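Side-chain contacts in prephenate dehydrogenase (Corynebacterium glutamicum ATCC 13032, PDB 3KTD), which probably catalyses the NAD(P)+-dependent oxidative decarboxylation of prephenate to 4-hydroxyphenylpyruvate, on the route to tyrosine: residues Gly21-Leu24 with Arg25-Ala29; Gln173-Ala177 with Val178-Val182; Gly216-Ser219 with Leu220-Ala224. One frame throughout, in Å; residues are numbered along the deposited sequence.

Contact 1: Gly21-Leu24 with Arg25-Ala29; sequences GSLL and RDLHA
Arg25 lays the base of its side chain against the carbonyl oxygen of Gly21, one helical turn earlier. With CG anti to its own carbonyl carbon (chi1 -72°), the chain starts back toward that turn: Arg25 CB lies 3.6 Å from Gly21 O, and Arg25 CG lies 3.5 Å from the same oxygen. Arg25 CD is already drawing off, 4.1 Å from Gly21 O, and the extended run from CG to NE carries the guanidinium clear of the turn. There NE hydrogen-bonds to Ser137 OG and NH1 makes a salt bridge with Glu50. Gly21 O also accepts the backbone N-H of Arg25 at 2.9 Å. All this belongs to helix 18-29, the helix of the beta-alpha-beta unit formed with strands 11-14 and 34-37, which follows a glycine-rich turn of apparent Rossmann type, consistent with dinucleotide binding. On another face of the helix Leu23 and Leu27 run alongside each other in the same direction, with Leu23 CG 4.0 Å from Leu27 CD1; both pack on strand 11-14. Asp26 rests its CB 3.5 Å from Ser22 O, while its OD1 accepts the backbone N-H of Gly140.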
ATOM      1  N   GLY A  21      17.808  13.434 -14.743  1.00 34.60           N
ATOM      2  CA  GLY A  21      17.818  12.932 -16.109  1.00 34.90           C
ATOM      3  C   GLY A  21      16.469  13.101 -16.772  1.00 34.55           C
ATOM      4  O   GLY A  21      16.382  13.608 -17.901  1.00 34.66           O
ATOM      5  N   SER A  22      15.429  12.668 -16.063  1.00 33.76           N
ATOM      6  CA  SER A  22      14.043  12.827 -16.508  1.00 34.03           C
ATOM      7  C   SER A  22      13.682  14.284 -16.783  1.00 33.41           C
ATOM      8  O   SER A  22      12.884  14.572 -17.669  1.00 33.10           O
ATOM      9  CB  SER A  22      13.080  12.300 -15.443  1.00 33.91           C
ATOM     10  OG  SER A  22      13.151  10.899 -15.360  1.00 35.24           O
ATOM     11  N   LEU A  23      14.243  15.186 -15.986  1.00 33.23           N
ATOM     12  CA  LEU A  23      14.024  16.608 -16.158  1.00 33.16           C
ATOM     13  C   LEU A  23      14.724  17.074 -17.434  1.00 33.05           C
ATOM     14  O   LEU A  23      14.143  17.803 -18.216  1.00 32.66           O
ATOM     15  CB  LEU A  23      14.538  17.373 -14.936  1.00 33.17           C
ATOM     16  CG  LEU A  23      14.370  18.892 -14.925  1.00 32.78           C
ATOM     17  CD1 LEU A  23      12.904  19.284 -14.830  1.00 30.50           C
ATOM     18  CD2 LEU A  23      15.164  19.491 -13.777  1.00 30.99           C
ATOM     19  N   LEU A  24      15.958  16.628 -17.648  1.00 33.60           N
ATOM     20  CA  LEU A  24      16.716  17.001 -18.836  1.00 34.36           C
ATOM     21  C   LEU A  24      15.972  16.547 -20.077  1.00 35.59           C
ATOM     22  O   LEU A  24      15.850  17.302 -21.051  1.00 35.60           O
ATOM     23  CB  LEU A  24      18.111  16.370 -18.818  1.00 34.46           C
ATOM     24  CG  LEU A  24      19.016  16.578 -20.043  1.00 34.18           C
ATOM     25  CD1 LEU A  24      19.609  17.954 -20.058  1.00 33.03           C
ATOM     26  CD2 LEU A  24      20.130  15.549 -20.072  1.00 36.05           C
ATOM     27  N   ARG A  25      15.473  15.314 -20.037  1.00 36.45           N
ATOM     28  CA  ARG A  25      14.771  14.741 -21.182  1.00 37.08           C
ATOM     29  C   ARG A  25      13.479  15.494 -21.493  1.00 37.29           C
ATOM     30  O   ARG A  25      13.210  15.795 -22.662  1.00 37.76           O
ATOM     31  CB  ARG A  25      14.451  13.261 -20.956  1.00 37.20           C
ATOM     32  CG  ARG A  25      15.631  12.299 -21.022  1.00 37.81           C
ATOM     33  CD  ARG A  25      15.135  10.878 -20.715  1.00 39.42           C
ATOM     34  NE  ARG A  25      16.158   9.839 -20.843  1.00 38.80           N
ATOM     35  CZ  ARG A  25      16.597   9.336 -21.996  1.00 38.57           C
ATOM     36  NH1 ARG A  25      16.135   9.787 -23.156  1.00 39.05           N
ATOM     37  NH2 ARG A  25      17.526   8.387 -21.988  1.00 38.79           N
ATOM     38  N   ASP A  26      12.682  15.787 -20.461  1.00 36.56           N
ATOM     39  CA  ASP A  26      11.405  16.480 -20.664  1.00 36.90           C
ATOM     40  C   ASP A  26      11.612  17.927 -21.136  1.00 36.93           C
ATOM     41  O   ASP A  26      10.852  18.422 -21.969  1.00 37.49           O
ATOM     42  CB  ASP A  26      10.537  16.452 -19.394  1.00 36.97           C
ATOM     43  CG  ASP A  26       9.845  15.108 -19.168  1.00 39.65           C
ATOM     44  OD1 ASP A  26       9.676  14.330 -20.143  1.00 42.01           O
ATOM     45  OD2 ASP A  26       9.445  14.834 -18.006  1.00 40.02           O
ATOM     46  N   LEU A  27      12.634  18.593 -20.603  1.00 35.98           N
ATOM     47  CA  LEU A  27      12.949  19.956 -20.999  1.00 35.51           C
ATOM     48  C   LEU A  27      13.444  20.004 -22.433  1.00 36.61           C
ATOM     49  O   LEU A  27      13.185  20.973 -23.150  1.00 36.27           O
ATOM     50  CB  LEU A  27      14.005  20.570 -20.082  1.00 34.72           C
ATOM     51  CG  LEU A  27      13.536  21.014 -18.695  1.00 32.62           C
ATOM     52  CD1 LEU A  27      14.706  21.521 -17.883  1.00 28.26           C
ATOM     53  CD2 LEU A  27      12.442  22.075 -18.781  1.00 27.15           C
ATOM     54  N   HIS A  28      14.160  18.957 -22.836  1.00 37.42           N
ATOM     55  CA  HIS A  28      14.694  18.856 -24.191  1.00 37.40           C
ATOM     56  C   HIS A  28      13.550  18.599 -25.155  1.00 37.33           C
ATOM     57  O   HIS A  28      13.491  19.203 -26.225  1.00 37.43           O
ATOM     58  CB  HIS A  28      15.726  17.728 -24.268  1.00 37.45           C
ATOM     59  CG  HIS A  28      16.475  17.666 -25.562  1.00 37.04           C
ATOM     60  ND1 HIS A  28      17.494  18.542 -25.876  1.00 38.26           N
ATOM     61  CD2 HIS A  28      16.383  16.807 -26.603  1.00 36.16           C
ATOM     62  CE1 HIS A  28      17.984  18.237 -27.062  1.00 37.76           C
ATOM     63  NE2 HIS A  28      17.330  17.184 -27.523  1.00 39.67           N
ATOM     64  N   ALA A  29      12.644  17.704 -24.757  1.00 37.67           N
ATOM     65  CA  ALA A  29      11.444  17.382 -25.537  1.00 37.95           C
ATOM     66  C   ALA A  29      10.637  18.660 -25.759  1.00 38.61           C
ATOM     67  O   ALA A  29      10.311  19.004 -26.899  1.00 38.37           O
ATOM     68  CB  ALA A  29      10.592  16.314 -24.819  1.00 37.07           C
TER

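Contact 2: Gln173-Ala177 with Val178-Val182; sequences QMALA and VGAEV
Ala175 and Ala180 are joined through the backbone where helix 162-177 ends. Ala180 N donates to Ala175 O at 3.1 Å, and within that loop Gly179 N donates to Leu176 O, also at 3.1 Å. Together the two bonds form a Schellman motif, with Gly179 as the C-prime residue at positive phi (67°). They are not alike in direction: the Ala180 N-H approaches Ala175 O with a modest tilt from the carbonyl plane, whereas Gly179 N sits well above the plane of the Leu176 carbonyl. A third bond, from Val178 N to Met174 O at 3.4 Å, is weak.

The apolar contacts centre on one methyl. Val182 CG2, anti to its own carbonyl carbon, touches Ala175 CB at 3.6 Å and Leu176 CD2 at 3.6 Å, so it bridges two successive helix residues. Leu176 and Val182 cross at about a right angle, and Leu176 CD2 also lies 3.6 Å from the carbonyl oxygen of Ala180. Val178 instead turns its CG2 methyl back over the helix end, 3.4 Å from Ala175 O.

The turn carries the chain from helix 162-177 into strand 181-184, closing the beta-alpha-beta unit that starts with strand 146-149. Ala175, Ala180 and Val182 touch that strand, both alanines at Trp147 and Val182 at Val149. On strand 337-340, Val182 packs on Ile338 and hydrogen-bonds to it through the backbone, and Leu176 touches Glu339. Val178 touches Phe142 and, on helix 18-29, Asp26 and Leu27.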
ATOM      1  N   GLN A 173       7.911  28.085 -13.706  1.00 33.43           N
ATOM      2  CA  GLN A 173       7.751  27.909 -15.141  1.00 33.08           C
ATOM      3  C   GLN A 173       8.365  26.606 -15.604  1.00 32.74           C
ATOM      4  O   GLN A 173       7.823  25.952 -16.487  1.00 32.88           O
ATOM      5  CB  GLN A 173       8.375  29.086 -15.909  1.00 33.88           C
ATOM      6  CG  GLN A 173       7.548  30.345 -15.835  1.00 33.10           C
ATOM      7  CD  GLN A 173       6.152  30.115 -16.341  1.00 33.03           C
ATOM      8  OE1 GLN A 173       5.185  30.167 -15.581  1.00 34.79           O
ATOM      9  NE2 GLN A 173       6.041  29.789 -17.619  1.00 34.95           N
HETATM   10  N   MSE A 174       9.496  26.242 -15.000  1.00 32.85           N
HETATM   11  CA  MSE A 174      10.185  24.988 -15.293  1.00 32.90           C
HETATM   12  C   MSE A 174       9.299  23.790 -14.907  1.00 33.65           C
HETATM   13  O   MSE A 174       9.024  22.916 -15.740  1.00 34.49           O
HETATM   14  CB  MSE A 174      11.525  24.928 -14.545  1.00 32.45           C
HETATM   15  CG  MSE A 174      12.434  23.788 -14.969  1.00 32.23           C
HETATM   16 SE   MSE A 174      13.953  23.487 -13.787  0.75 31.23          SE
HETATM   17  CE  MSE A 174      13.016  22.942 -12.176  1.00 26.41           C
ATOM     18  N   ALA A 175       8.853  23.757 -13.654  1.00 33.69           N
ATOM     19  CA  ALA A 175       7.983  22.681 -13.171  1.00 34.25           C
ATOM     20  C   ALA A 175       6.720  22.561 -14.024  1.00 35.54           C
ATOM     21  O   ALA A 175       6.249  21.448 -14.298  1.00 35.33           O
ATOM     22  CB  ALA A 175       7.609  22.909 -11.716  1.00 33.78           C
ATOM     23  N   LEU A 176       6.171  23.702 -14.445  1.00 36.47           N
ATOM     24  CA  LEU A 176       4.969  23.694 -15.281  1.00 37.16           C
ATOM     25  C   LEU A 176       5.305  23.249 -16.717  1.00 38.03           C
ATOM     26  O   LEU A 176       4.509  22.554 -17.351  1.00 38.22           O
ATOM     27  CB  LEU A 176       4.278  25.061 -15.283  1.00 36.87           C
ATOM     28  CG  LEU A 176       3.666  25.588 -13.978  1.00 35.64           C
ATOM     29  CD1 LEU A 176       3.259  27.059 -14.182  1.00 33.69           C
ATOM     30  CD2 LEU A 176       2.481  24.758 -13.499  1.00 26.78           C
ATOM     31  N   ALA A 177       6.490  23.625 -17.209  1.00 38.15           N
ATOM     32  CA  ALA A 177       6.949  23.232 -18.550  1.00 37.90           C
ATOM     33  C   ALA A 177       7.002  21.705 -18.773  1.00 38.01           C
ATOM     34  O   ALA A 177       6.920  21.252 -19.927  1.00 38.48           O
ATOM     35  CB  ALA A 177       8.314  23.847 -18.844  1.00 37.56           C
ATOM     36  N   VAL A 178       7.139  20.926 -17.689  1.00 36.82           N
ATOM     37  CA  VAL A 178       7.181  19.451 -17.770  1.00 35.79           C
ATOM     38  C   VAL A 178       5.898  18.774 -17.209  1.00 35.35           C
ATOM     39  O   VAL A 178       5.943  17.678 -16.618  1.00 34.04           O
ATOM     40  CB  VAL A 178       8.462  18.891 -17.070  1.00 36.12           C
ATOM     41  CG1 VAL A 178       9.711  19.496 -17.686  1.00 33.92           C
ATOM     42  CG2 VAL A 178       8.437  19.150 -15.560  1.00 33.74           C
ATOM     43  N   GLY A 179       4.765  19.448 -17.391  1.00 35.28           N
ATOM     44  CA  GLY A 179       3.453  18.932 -16.994  1.00 34.98           C
ATOM     45  C   GLY A 179       3.160  18.768 -15.512  1.00 34.93           C
ATOM     46  O   GLY A 179       2.216  18.073 -15.147  1.00 35.18           O
ATOM     47  N   ALA A 180       3.938  19.398 -14.640  1.00 34.77           N
ATOM     48  CA  ALA A 180       3.695  19.246 -13.206  1.00 34.62           C
ATOM     49  C   ALA A 180       2.617  20.188 -12.708  1.00 34.38           C
ATOM     50  O   ALA A 180       2.223  21.130 -13.385  1.00 34.53           O
ATOM     51  CB  ALA A 180       4.968  19.454 -12.413  1.00 35.17           C
ATOM     52  N   GLU A 181       2.126  19.891 -11.516  1.00 34.29           N
ATOM     53  CA  GLU A 181       1.182  20.742 -10.833  1.00 34.37           C
ATOM     54  C   GLU A 181       1.980  21.380  -9.706  1.00 33.80           C
ATOM     55  O   GLU A 181       2.409  20.688  -8.783  1.00 33.03           O
ATOM     56  CB  GLU A 181       0.010  19.921 -10.301  1.00 34.88           C
ATOM     57  CG  GLU A 181      -0.754  19.148 -11.392  1.00 38.40           C
ATOM     58  CD  GLU A 181      -2.041  18.482 -10.880  1.00 43.34           C
ATOM     59  OE1 GLU A 181      -2.277  18.446  -9.646  1.00 42.67           O
ATOM     60  OE2 GLU A 181      -2.821  17.993 -11.726  1.00 47.17           O
ATOM     61  N   VAL A 182       2.223  22.687  -9.803  1.00 33.28           N
ATOM     62  CA  VAL A 182       3.050  23.360  -8.810  1.00 32.26           C
ATOM     63  C   VAL A 182       2.225  23.728  -7.596  1.00 31.50           C
ATOM     64  O   VAL A 182       1.284  24.488  -7.705  1.00 31.53           O
ATOM     65  CB  VAL A 182       3.704  24.633  -9.351  1.00 32.41           C
ATOM     66  CG1 VAL A 182       4.573  25.264  -8.266  1.00 30.34           C
ATOM     67  CG2 VAL A 182       4.530  24.332 -10.608  1.00 32.74           C
TER

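Contact 3: Gly216-Ser219 with Leu220-Ala224; sequences GALS and LSLAA
Leu218 and Leu222, one turn apart, form the close-packed side of the short helix 216-222. Their side chains cross obliquely, Leu218 CD1 lying 4.0 Å from Leu222 CG and Leu218 CG 4.1 Å from Leu222 CD1. The first torsions differ: Leu218 sends CG anti to its backbone N (chi1 -164°), while Leu222 has CG anti to its carbonyl carbon (chi1 -59°), which brings the later branch back over the earlier turn. Leu222 N donates to Leu218 O at 2.8 Å, and Leu222 CG lies 3.3 Å from the same oxygen. The pair is buried against the second subunit, Leu218 on its Ser185 and Leu222 on its Val148; Ala217 joins this interface, packing on Thr333 of the second subunit.

Looser packing marks the side with Gly216 and Leu220, both partly exposed. Within this stretch, the outer part of Leu220 meets just Gly216 O: Leu220 CG lies 3.6 Å from Gly216 O, and Leu220 CD1 4.1 Å from it. The backbone bond from Leu220 N to Gly216 O is nearly linear. At the far end the helix stops: the Ala223 N to Ser219 O bond is weak, and Ala223 is the first residue to leave helical phi/psi.

Ser221 hydrogen-bonds through OG to Gly335 O of the second subunit, and its carbonyl oxygen accepts from Arg312 of that subunit. An i, i+4 leucine pair on a short helix set against the partner chain is consistent with the helix's place in the dimerization domain of the prephenate dehydrogenase family.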
ATOM      1  N   GLY A 216       7.195 -16.378   9.738  1.00 31.04           N
ATOM      2  CA  GLY A 216       7.780 -17.537   9.089  1.00 31.14           C
ATOM      3  C   GLY A 216       7.089 -17.938   7.802  1.00 31.91           C
ATOM      4  O   GLY A 216       6.422 -17.120   7.159  1.00 32.81           O
ATOM      5  N   ALA A 217       7.228 -19.219   7.451  1.00 32.24           N
ATOM      6  CA  ALA A 217       6.787 -19.753   6.151  1.00 32.14           C
ATOM      7  C   ALA A 217       5.301 -19.551   5.842  1.00 31.93           C
ATOM      8  O   ALA A 217       4.942 -19.020   4.783  1.00 31.49           O
ATOM      9  CB  ALA A 217       7.160 -21.232   6.031  1.00 31.46           C
ATOM     10  N   LEU A 218       4.439 -19.961   6.761  1.00 31.67           N
ATOM     11  CA  LEU A 218       3.010 -19.837   6.529  1.00 31.69           C
ATOM     12  C   LEU A 218       2.627 -18.370   6.262  1.00 32.63           C
ATOM     13  O   LEU A 218       1.895 -18.080   5.317  1.00 33.43           O
ATOM     14  CB  LEU A 218       2.218 -20.423   7.698  1.00 30.76           C
ATOM     15  CG  LEU A 218       0.735 -20.703   7.442  1.00 32.12           C
ATOM     16  CD1 LEU A 218       0.537 -21.561   6.199  1.00 29.14           C
ATOM     17  CD2 LEU A 218       0.087 -21.361   8.665  1.00 26.46           C
ATOM     18  N   SER A 219       3.154 -17.443   7.055  1.00 32.52           N
ATOM     19  CA  SER A 219       2.778 -16.039   6.908  1.00 32.87           C
ATOM     20  C   SER A 219       3.140 -15.467   5.541  1.00 32.27           C
ATOM     21  O   SER A 219       2.318 -14.842   4.880  1.00 31.68           O
ATOM     22  CB  SER A 219       3.404 -15.191   8.015  1.00 33.36           C
ATOM     23  OG  SER A 219       2.726 -15.417   9.239  1.00 34.48           O
ATOM     24  N   LEU A 220       4.367 -15.696   5.117  1.00 31.97           N
ATOM     25  CA  LEU A 220       4.809 -15.197   3.832  1.00 32.66           C
ATOM     26  C   LEU A 220       4.061 -15.882   2.684  1.00 33.46           C
ATOM     27  O   LEU A 220       3.861 -15.275   1.626  1.00 34.23           O
ATOM     28  CB  LEU A 220       6.327 -15.360   3.689  1.00 32.72           C
ATOM     29  CG  LEU A 220       7.180 -14.622   4.737  1.00 32.31           C
ATOM     30  CD1 LEU A 220       8.661 -14.896   4.503  1.00 32.72           C
ATOM     31  CD2 LEU A 220       6.905 -13.119   4.738  1.00 29.49           C
ATOM     32  N   SER A 221       3.632 -17.127   2.901  1.00 33.54           N
ATOM     33  CA  SER A 221       2.864 -17.879   1.900  1.00 33.33           C
ATOM     34  C   SER A 221       1.452 -17.323   1.777  1.00 33.06           C
ATOM     35  O   SER A 221       0.949 -17.136   0.673  1.00 32.66           O
ATOM     36  CB  SER A 221       2.791 -19.368   2.271  1.00 33.93           C
ATOM     37  OG  SER A 221       2.178 -20.144   1.247  1.00 32.81           O
ATOM     38  N   LEU A 222       0.818 -17.056   2.917  1.00 33.29           N
ATOM     39  CA  LEU A 222      -0.561 -16.549   2.930  1.00 32.86           C
ATOM     40  C   LEU A 222      -0.694 -15.054   2.633  1.00 32.45           C
ATOM     41  O   LEU A 222      -1.800 -14.564   2.417  1.00 32.74           O
ATOM     42  CB  LEU A 222      -1.252 -16.866   4.259  1.00 32.53           C
ATOM     43  CG  LEU A 222      -1.366 -18.338   4.684  1.00 32.18           C
ATOM     44  CD1 LEU A 222      -2.309 -18.438   5.883  1.00 30.04           C
ATOM     45  CD2 LEU A 222      -1.840 -19.231   3.553  1.00 30.14           C
ATOM     46  N   ALA A 223       0.409 -14.319   2.622  1.00 32.25           N
ATOM     47  CA  ALA A 223       0.320 -12.895   2.341  1.00 32.33           C
ATOM     48  C   ALA A 223      -0.292 -12.721   0.957  1.00 32.60           C
ATOM     49  O   ALA A 223      -0.032 -13.527   0.068  1.00 33.14           O
ATOM     50  CB  ALA A 223       1.672 -12.256   2.418  1.00 32.17           C
ATOM     51  N   ALA A 224      -1.127 -11.693   0.800  1.00 32.67           N
ATOM     52  CA  ALA A 224      -1.835 -11.426  -0.452  1.00 32.98           C
ATOM     53  C   ALA A 224      -1.689  -9.956  -0.894  1.00 34.24           C
ATOM     54  O   ALA A 224      -0.804  -9.237  -0.407  1.00 34.18           O
ATOM     55  CB  ALA A 224      -3.299 -11.805  -0.309  1.00 32.47           C
TER

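How the contacts relate
The contacts follow one another along the chain, contact 1 first and contact 3 last. Contacts 1 and 2 have centres 12 Å apart and share the Rossmann-type domain and its mixed sheet, contact 1 on helix 18-29, which packs on strand 11-14, and contact 2 running from helix 162-177 into strand 181-184. They touch: Val178 CG1 lies 3.6 Å from Asp26 CB, and Met174 approaches Leu23 and Leu27, so the last turn of helix 162-177 and the turn after it pack on helix 18-29. Contact 3 stands apart in the helical dimerization domain, its centre about 42 Å from that of contact 1 and 43 Å from that of contact 2. It packs against the second subunit, consistent with a part in dimerization, whereas the other two build the probable nucleotide-binding domain.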